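Local atomic coordinates of fumarate lyase (Mesorhizobium sp., PDB entry 3C8T), a protein that belongs to the fumarate lyase superfamily of largely helical enzymes, whose long central helices pack into bundles as four copies of the chain assemble. Residues A[130-135]-A[167-172]; A[163-167]-A[247-252]. All blocks are in the same frame, centred on the assembly; numbering follows the deposited sequence.

Overall arrangement
Both contacts belong to the long-helix core of the subunit and share helix 160-185, which runs antiparallel to helix 104-140 in contact 1 and to helix 229-255 in contact 2. Their centres lie about 10 Å apart, and W167 is common to both: the edge of its indole meets L134 of contact 1, while a face and NE1 are taken up by residues of 247-252. The two also touch directly, with F171 CE2 4.1 Å from L248 CD2 and L134 O 4.0 Å from A164 CB. Contact 1 is mainly apolar, with a salt bridge at its margin; contact 2 carries a charged cluster completed by a second subunit.

Contact 1: A[130-135]-A[167-172]; sequences VRKALA and WLSAFD
Two helical segments, 130-135 of helix 104-140 and 167-172 of helix 160-185, pack antiparallel at a signed crossing angle of -153°, their axes 9.4 Å apart at closest approach. Helical i to i+4 bonds run from L134 N to V130 O (2.9 Å), A135 N to R131 O (2.8 Å) and D172 N to L168 O (2.9 Å). L134 and L168 set the register, their CA atoms 5.7 Å apart. V130 (chi1 t) points toward the partner helix and places CG1 3.9 Å from the centroid of the F171 ring (chi1 m), almost on its normal, a CH-pi contact over the face. R131 (m, t, p) reaches across the margin: NE and NH2 donate to D172 OD1 at 2.9 and 3.0 Å, forming a salt bridge. Each charge has a further partner, E128 for R131 and R443 for D172, while R131 CB lies 3.8 Å from CD1 of L168 (t, p). L134 (m, t) fills the middle, with CB 3.9 Å from L168 CB, CD1 3.8 Å from F171 CD2, and CD2 3.6 Å from W167 CE3 at the indole edge. A135 CB lies 4.1 Å from L168 CD2. Helix 315-344 packs on V130 and L134, and helix 432-440 on A135 and L168. Such packing of long helices about a seam of aliphatic and aromatic side chains is characteristic of the central helical bundle of the fumarate lyase fold.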
ATOM      1  N   VAL A 130      22.531   3.475 -16.721  1.00 29.98           N
ATOM      2  CA  VAL A 130      21.275   4.162 -17.099  1.00 29.52           C
ATOM      3  C   VAL A 130      21.562   5.624 -17.530  1.00 29.59           C
ATOM      4  O   VAL A 130      21.151   6.046 -18.632  1.00 28.23           O
ATOM      5  CB  VAL A 130      20.105   4.018 -16.036  1.00 28.99           C
ATOM      6  CG1 VAL A 130      18.894   4.923 -16.384  1.00 29.73           C
ATOM      7  CG2 VAL A 130      19.631   2.589 -16.004  1.00 29.14           C
ATOM      8  N   ARG A 131      22.283   6.360 -16.673  1.00 29.91           N
ATOM      9  CA  ARG A 131      22.661   7.753 -16.953  1.00 30.25           C
ATOM     10  C   ARG A 131      23.456   7.851 -18.269  1.00 30.94           C
ATOM     11  O   ARG A 131      23.163   8.721 -19.098  1.00 30.72           O
ATOM     12  CB  ARG A 131      23.449   8.371 -15.788  1.00 29.01           C
ATOM     13  CG  ARG A 131      22.653   8.449 -14.506  1.00 30.01           C
ATOM     14  CD  ARG A 131      23.532   8.727 -13.302  1.00 26.97           C
ATOM     15  NE  ARG A 131      23.931  10.128 -13.264  1.00 30.26           N
ATOM     16  CZ  ARG A 131      25.011  10.588 -12.629  1.00 32.62           C
ATOM     17  NH1 ARG A 131      25.820   9.745 -11.978  1.00 31.01           N
ATOM     18  NH2 ARG A 131      25.280  11.898 -12.638  1.00 30.05           N
ATOM     19  N   LYS A 132      24.428   6.958 -18.472  1.00 30.57           N
ATOM     20  CA  LYS A 132      25.181   6.937 -19.742  1.00 32.30           C
ATOM     21  C   LYS A 132      24.304   6.768 -20.986  1.00 31.59           C
ATOM     22  O   LYS A 132      24.440   7.533 -21.954  1.00 32.54           O
ATOM     23  CB  LYS A 132      26.282   5.875 -19.726  1.00 30.95           C
ATOM     24  CG  LYS A 132      27.575   6.401 -19.140  1.00 34.16           C
ATOM     25  CD  LYS A 132      28.631   5.290 -18.909  1.00 37.13           C
ATOM     26  CE  LYS A 132      29.017   5.178 -17.403  1.00 47.10           C
ATOM     27  NZ  LYS A 132      30.462   4.732 -17.250  1.00 50.88           N
ATOM     28  N   ALA A 133      23.417   5.774 -20.984  1.00 30.62           N
ATOM     29  CA  ALA A 133      22.553   5.568 -22.136  1.00 29.99           C
ATOM     30  C   ALA A 133      21.567   6.732 -22.338  1.00 30.18           C
ATOM     31  O   ALA A 133      21.235   7.071 -23.471  1.00 30.56           O
ATOM     32  CB  ALA A 133      21.837   4.216 -22.044  1.00 30.91           C
ATOM     33  N   LEU A 134      21.164   7.397 -21.249  1.00 29.63           N
ATOM     34  CA  LEU A 134      20.284   8.547 -21.354  1.00 28.86           C
ATOM     35  C   LEU A 134      21.009   9.775 -21.910  1.00 28.99           C
ATOM     36  O   LEU A 134      20.452  10.507 -22.793  1.00 28.22           O
ATOM     37  CB  LEU A 134      19.590   8.877 -20.023  1.00 28.05           C
ATOM     38  CG  LEU A 134      18.505   7.888 -19.598  1.00 27.31           C
ATOM     39  CD1 LEU A 134      18.042   8.125 -18.131  1.00 28.51           C
ATOM     40  CD2 LEU A 134      17.337   7.953 -20.578  1.00 27.59           C
ATOM     41  N   ALA A 135      22.233  10.000 -21.416  1.00 27.87           N
ATOM     42  CA  ALA A 135      23.048  11.088 -21.948  1.00 27.91           C
ATOM     43  C   ALA A 135      23.309  10.912 -23.475  1.00 28.11           C
ATOM     44  O   ALA A 135      23.254  11.871 -24.245  1.00 29.31           O
ATOM     45  CB  ALA A 135      24.330  11.227 -21.162  1.00 27.17           C
ATOM     46  N   TRP A 167      14.322  12.622 -18.248  1.00 26.38           N
ATOM     47  CA  TRP A 167      14.509  11.300 -17.657  1.00 27.35           C
ATOM     48  C   TRP A 167      15.877  11.255 -16.965  1.00 28.16           C
ATOM     49  O   TRP A 167      15.995  10.824 -15.832  1.00 28.10           O
ATOM     50  CB  TRP A 167      14.497  10.230 -18.755  1.00 27.60           C
ATOM     51  CG  TRP A 167      13.202  10.061 -19.534  1.00 26.82           C
ATOM     52  CD1 TRP A 167      11.930  10.432 -19.147  1.00 27.84           C
ATOM     53  CD2 TRP A 167      13.054   9.375 -20.775  1.00 27.00           C
ATOM     54  NE1 TRP A 167      11.009  10.063 -20.122  1.00 27.72           N
ATOM     55  CE2 TRP A 167      11.680   9.407 -21.123  1.00 28.20           C
ATOM     56  CE3 TRP A 167      13.954   8.758 -21.654  1.00 28.35           C
ATOM     57  CZ2 TRP A 167      11.196   8.838 -22.302  1.00 26.62           C
ATOM     58  CZ3 TRP A 167      13.474   8.212 -22.836  1.00 27.60           C
ATOM     59  CH2 TRP A 167      12.096   8.262 -23.148  1.00 28.30           C
ATOM     60  N   LEU A 168      16.914  11.707 -17.667  1.00 27.07           N
ATOM     61  CA  LEU A 168      18.242  11.734 -17.127  1.00 27.01           C
ATOM     62  C   LEU A 168      18.363  12.531 -15.799  1.00 27.62           C
ATOM     63  O   LEU A 168      19.082  12.105 -14.874  1.00 27.16           O
ATOM     64  CB  LEU A 168      19.204  12.312 -18.181  1.00 27.24           C
ATOM     65  CG  LEU A 168      20.679  12.522 -17.801  1.00 28.60           C
ATOM     66  CD1 LEU A 168      21.371  11.199 -17.223  1.00 22.95           C
ATOM     67  CD2 LEU A 168      21.477  13.151 -18.969  1.00 26.04           C
ATOM     68  N   SER A 169      17.680  13.677 -15.717  1.00 26.55           N
ATOM     69  CA  SER A 169      17.822  14.573 -14.585  1.00 25.96           C
ATOM     70  C   SER A 169      17.453  13.941 -13.248  1.00 25.67           C
ATOM     71  O   SER A 169      18.121  14.195 -12.233  1.00 26.16           O
ATOM     72  CB  SER A 169      17.031  15.859 -14.797  1.00 26.47           C
ATOM     73  OG  SER A 169      15.648  15.607 -14.656  1.00 24.93           O
ATOM     74  N   ALA A 170      16.402  13.134 -13.274  1.00 25.49           N
ATOM     75  CA  ALA A 170      15.970  12.277 -12.160  1.00 26.16           C
ATOM     76  C   ALA A 170      17.067  11.316 -11.678  1.00 25.66           C
ATOM     77  O   ALA A 170      17.246  11.123 -10.461  1.00 24.99           O
ATOM     78  CB  ALA A 170      14.694  11.447 -12.590  1.00 24.45           C
ATOM     79  N   PHE A 171      17.750  10.687 -12.634  1.00 24.89           N
ATOM     80  CA  PHE A 171      18.799   9.685 -12.329  1.00 25.65           C
ATOM     81  C   PHE A 171      20.083  10.318 -11.833  1.00 26.02           C
ATOM     82  O   PHE A 171      20.780   9.740 -10.988  1.00 26.22           O
ATOM     83  CB  PHE A 171      19.021   8.740 -13.501  1.00 24.39           C
ATOM     84  CG  PHE A 171      17.895   7.795 -13.677  1.00 25.89           C
ATOM     85  CD1 PHE A 171      17.792   6.663 -12.856  1.00 25.36           C
ATOM     86  CD2 PHE A 171      16.855   8.092 -14.566  1.00 26.28           C
ATOM     87  CE1 PHE A 171      16.697   5.804 -12.968  1.00 29.73           C
ATOM     88  CE2 PHE A 171      15.756   7.260 -14.669  1.00 26.52           C
ATOM     89  CZ  PHE A 171      15.678   6.107 -13.886  1.00 26.07           C
ATOM     90  N   ASP A 172      20.374  11.522 -12.322  1.00 27.65           N
ATOM     91  CA  ASP A 172      21.399  12.358 -11.715  1.00 28.41           C
ATOM     92  C   ASP A 172      21.065  12.599 -10.265  1.00 28.95           C
ATOM     93  O   ASP A 172      21.952  12.533  -9.434  1.00 29.83           O
ATOM     94  CB  ASP A 172      21.501  13.703 -12.439  1.00 30.01           C
ATOM     95  CG  ASP A 172      22.061  13.567 -13.877  1.00 31.42           C
ATOM     96  OD1 ASP A 172      22.779  12.585 -14.154  1.00 32.90           O
ATOM     97  OD2 ASP A 172      21.795  14.453 -14.713  1.00 33.27           O
TER

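Contact 2: A[163-167]-A[247-252]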
ATOM      1  N   LYS A 163      13.208  15.222 -23.990  1.00 26.35           N
ATOM      2  CA  LYS A 163      12.595  14.133 -23.200  1.00 26.61           C
ATOM      3  C   LYS A 163      13.619  13.268 -22.485  1.00 26.18           C
ATOM      4  O   LYS A 163      13.447  12.954 -21.323  1.00 25.89           O
ATOM      5  CB  LYS A 163      11.697  13.213 -24.067  1.00 25.30           C
ATOM      6  CG  LYS A 163      10.376  13.837 -24.463  1.00 26.32           C
ATOM      7  CD  LYS A 163       9.355  12.765 -25.027  1.00 28.32           C
ATOM      8  CE  LYS A 163       8.997  11.667 -23.993  1.00 27.28           C
ATOM      9  NZ  LYS A 163       8.657  12.348 -22.691  1.00 27.81           N
ATOM     10  N   ALA A 164      14.652  12.822 -23.201  1.00 26.19           N
ATOM     11  CA  ALA A 164      15.693  12.014 -22.570  1.00 26.49           C
ATOM     12  C   ALA A 164      16.419  12.791 -21.469  1.00 26.87           C
ATOM     13  O   ALA A 164      16.825  12.199 -20.463  1.00 28.30           O
ATOM     14  CB  ALA A 164      16.689  11.469 -23.622  1.00 25.49           C
ATOM     15  N   ALA A 165      16.581  14.108 -21.632  1.00 26.74           N
ATOM     16  CA  ALA A 165      17.276  14.919 -20.621  1.00 26.64           C
ATOM     17  C   ALA A 165      16.495  15.021 -19.332  1.00 26.87           C
ATOM     18  O   ALA A 165      17.102  15.096 -18.243  1.00 27.29           O
ATOM     19  CB  ALA A 165      17.589  16.306 -21.139  1.00 26.06           C
ATOM     20  N   VAL A 166      15.165  15.059 -19.462  1.00 26.23           N
ATOM     21  CA  VAL A 166      14.259  15.079 -18.325  1.00 26.29           C
ATOM     22  C   VAL A 166      14.389  13.745 -17.533  1.00 27.08           C
ATOM     23  O   VAL A 166      14.542  13.755 -16.299  1.00 26.35           O
ATOM     24  CB  VAL A 166      12.815  15.341 -18.809  1.00 26.40           C
ATOM     25  CG1 VAL A 166      11.752  14.881 -17.753  1.00 25.97           C
ATOM     26  CG2 VAL A 166      12.629  16.813 -19.170  1.00 23.93           C
ATOM     27  N   TRP A 167      14.322  12.622 -18.248  1.00 26.38           N
ATOM     28  CA  TRP A 167      14.509  11.300 -17.657  1.00 27.35           C
ATOM     29  C   TRP A 167      15.877  11.255 -16.965  1.00 28.16           C
ATOM     30  O   TRP A 167      15.995  10.824 -15.832  1.00 28.10           O
ATOM     31  CB  TRP A 167      14.497  10.230 -18.755  1.00 27.60           C
ATOM     32  CG  TRP A 167      13.202  10.061 -19.534  1.00 26.82           C
ATOM     33  CD1 TRP A 167      11.930  10.432 -19.147  1.00 27.84           C
ATOM     34  CD2 TRP A 167      13.054   9.375 -20.775  1.00 27.00           C
ATOM     35  NE1 TRP A 167      11.009  10.063 -20.122  1.00 27.72           N
ATOM     36  CE2 TRP A 167      11.680   9.407 -21.123  1.00 28.20           C
ATOM     37  CE3 TRP A 167      13.954   8.758 -21.654  1.00 28.35           C
ATOM     38  CZ2 TRP A 167      11.196   8.838 -22.302  1.00 26.62           C
ATOM     39  CZ3 TRP A 167      13.474   8.212 -22.836  1.00 27.60           C
ATOM     40  CH2 TRP A 167      12.096   8.262 -23.148  1.00 28.30           C
ATOM     41  N   LYS A 247       8.223   5.931 -15.152  1.00 26.41           N
ATOM     42  CA  LYS A 247       7.836   7.111 -15.929  1.00 27.06           C
ATOM     43  C   LYS A 247       8.299   6.986 -17.388  1.00 27.11           C
ATOM     44  O   LYS A 247       7.516   7.183 -18.313  1.00 26.67           O
ATOM     45  CB  LYS A 247       8.408   8.389 -15.275  1.00 26.61           C
ATOM     46  CG  LYS A 247       7.924   9.707 -15.945  1.00 27.76           C
ATOM     47  CD  LYS A 247       8.892  10.199 -17.078  1.00 29.55           C
ATOM     48  CE  LYS A 247       8.559  11.614 -17.594  1.00 27.47           C
ATOM     49  NZ  LYS A 247       7.375  11.669 -18.493  1.00 26.81           N
ATOM     50  N   LEU A 248       9.578   6.642 -17.586  1.00 27.35           N
ATOM     51  CA  LEU A 248      10.122   6.500 -18.913  1.00 27.36           C
ATOM     52  C   LEU A 248       9.592   5.278 -19.615  1.00 27.12           C
ATOM     53  O   LEU A 248       9.475   5.292 -20.842  1.00 27.45           O
ATOM     54  CB  LEU A 248      11.646   6.528 -18.906  1.00 28.36           C
ATOM     55  CG  LEU A 248      12.584   5.499 -18.287  1.00 29.59           C
ATOM     56  CD1 LEU A 248      12.691   4.223 -19.138  1.00 28.01           C
ATOM     57  CD2 LEU A 248      13.955   6.180 -18.163  1.00 24.74           C
ATOM     58  N   ALA A 249       9.209   4.253 -18.849  1.00 27.06           N
ATOM     59  CA  ALA A 249       8.612   3.033 -19.419  1.00 27.05           C
ATOM     60  C   ALA A 249       7.218   3.291 -19.923  1.00 27.46           C
ATOM     61  O   ALA A 249       6.828   2.725 -20.924  1.00 27.05           O
ATOM     62  CB  ALA A 249       8.594   1.890 -18.419  1.00 26.51           C
ATOM     63  N   MET A 250       6.459   4.131 -19.203  1.00 29.51           N
ATOM     64  CA  MET A 250       5.161   4.588 -19.656  1.00 29.81           C
ATOM     65  C   MET A 250       5.327   5.304 -20.986  1.00 29.69           C
ATOM     66  O   MET A 250       4.567   5.037 -21.931  1.00 28.68           O
ATOM     67  CB  MET A 250       4.486   5.549 -18.658  1.00 30.15           C
ATOM     68  CG  MET A 250       3.515   4.857 -17.693  1.00 36.25           C
ATOM     69  SD  MET A 250       2.196   3.799 -18.434  1.00 38.39           S
ATOM     70  CE  MET A 250       0.887   4.976 -18.716  1.00 37.36           C
ATOM     71  N   ASP A 251       6.289   6.234 -21.030  1.00 29.22           N
ATOM     72  CA  ASP A 251       6.470   7.079 -22.199  1.00 29.20           C
ATOM     73  C   ASP A 251       6.826   6.214 -23.405  1.00 28.72           C
ATOM     74  O   ASP A 251       6.195   6.301 -24.427  1.00 29.28           O
ATOM     75  CB  ASP A 251       7.552   8.156 -21.959  1.00 29.02           C
ATOM     76  CG  ASP A 251       7.125   9.212 -20.964  1.00 29.96           C
ATOM     77  OD1 ASP A 251       5.986   9.138 -20.467  1.00 34.15           O
ATOM     78  OD2 ASP A 251       7.916  10.138 -20.673  1.00 31.40           O
ATOM     79  N   ILE A 252       7.824   5.358 -23.266  1.00 29.08           N
ATOM     80  CA  ILE A 252       8.239   4.486 -24.379  1.00 29.05           C
ATOM     81  C   ILE A 252       7.130   3.537 -24.860  1.00 28.52           C
ATOM     82  O   ILE A 252       6.856   3.479 -26.049  1.00 27.96           O
ATOM     83  CB  ILE A 252       9.552   3.722 -24.054  1.00 29.36           C
ATOM     84  CG1 ILE A 252      10.726   4.734 -24.020  1.00 28.92           C
ATOM     85  CG2 ILE A 252       9.790   2.554 -25.059  1.00 27.71           C
ATOM     86  CD1 ILE A 252      11.839   4.352 -23.079  1.00 25.67           C
TER
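This is antiparallel helix packing within the central bundle of the fumarate lyase fold, built as a knob into a hole: W167 of helix 160-185 sits among K247, L248, D251 and I252 of helix 229-255. The short segments run at 157° with axes 11.2 Å apart, a wide spacing consistent with the indole lying between them. Apolar contacts come from L248 and I252. L248 CB stands 3.6 Å from the centroid of the W167 five-membered ring, a CH-pi interaction close to the normal, and I252 CG1 lies 3.9 Å from W167 CH2. L248 and I252 also pack on helix 315-344, and L134 of helix 104-140 meets the edge of the indole.

Polar contacts converge on D251. D251 OD2 accepts from K163 NZ at 3.1 Å and, within its own helix, from K247 NZ at 2.7 Å, a salt-bridge network offsetting the closeness of the two ammonium groups. The second subunit completes the cluster: its E312 pairs with K163, its H309 and F311 backbone carbonyls accept from K247, and its F311 N donates to D251 OD1. D251 OD2, already bound by both lysines, takes a third hydrogen bond from W167 NE1, 3.1 Å away at the indole edge.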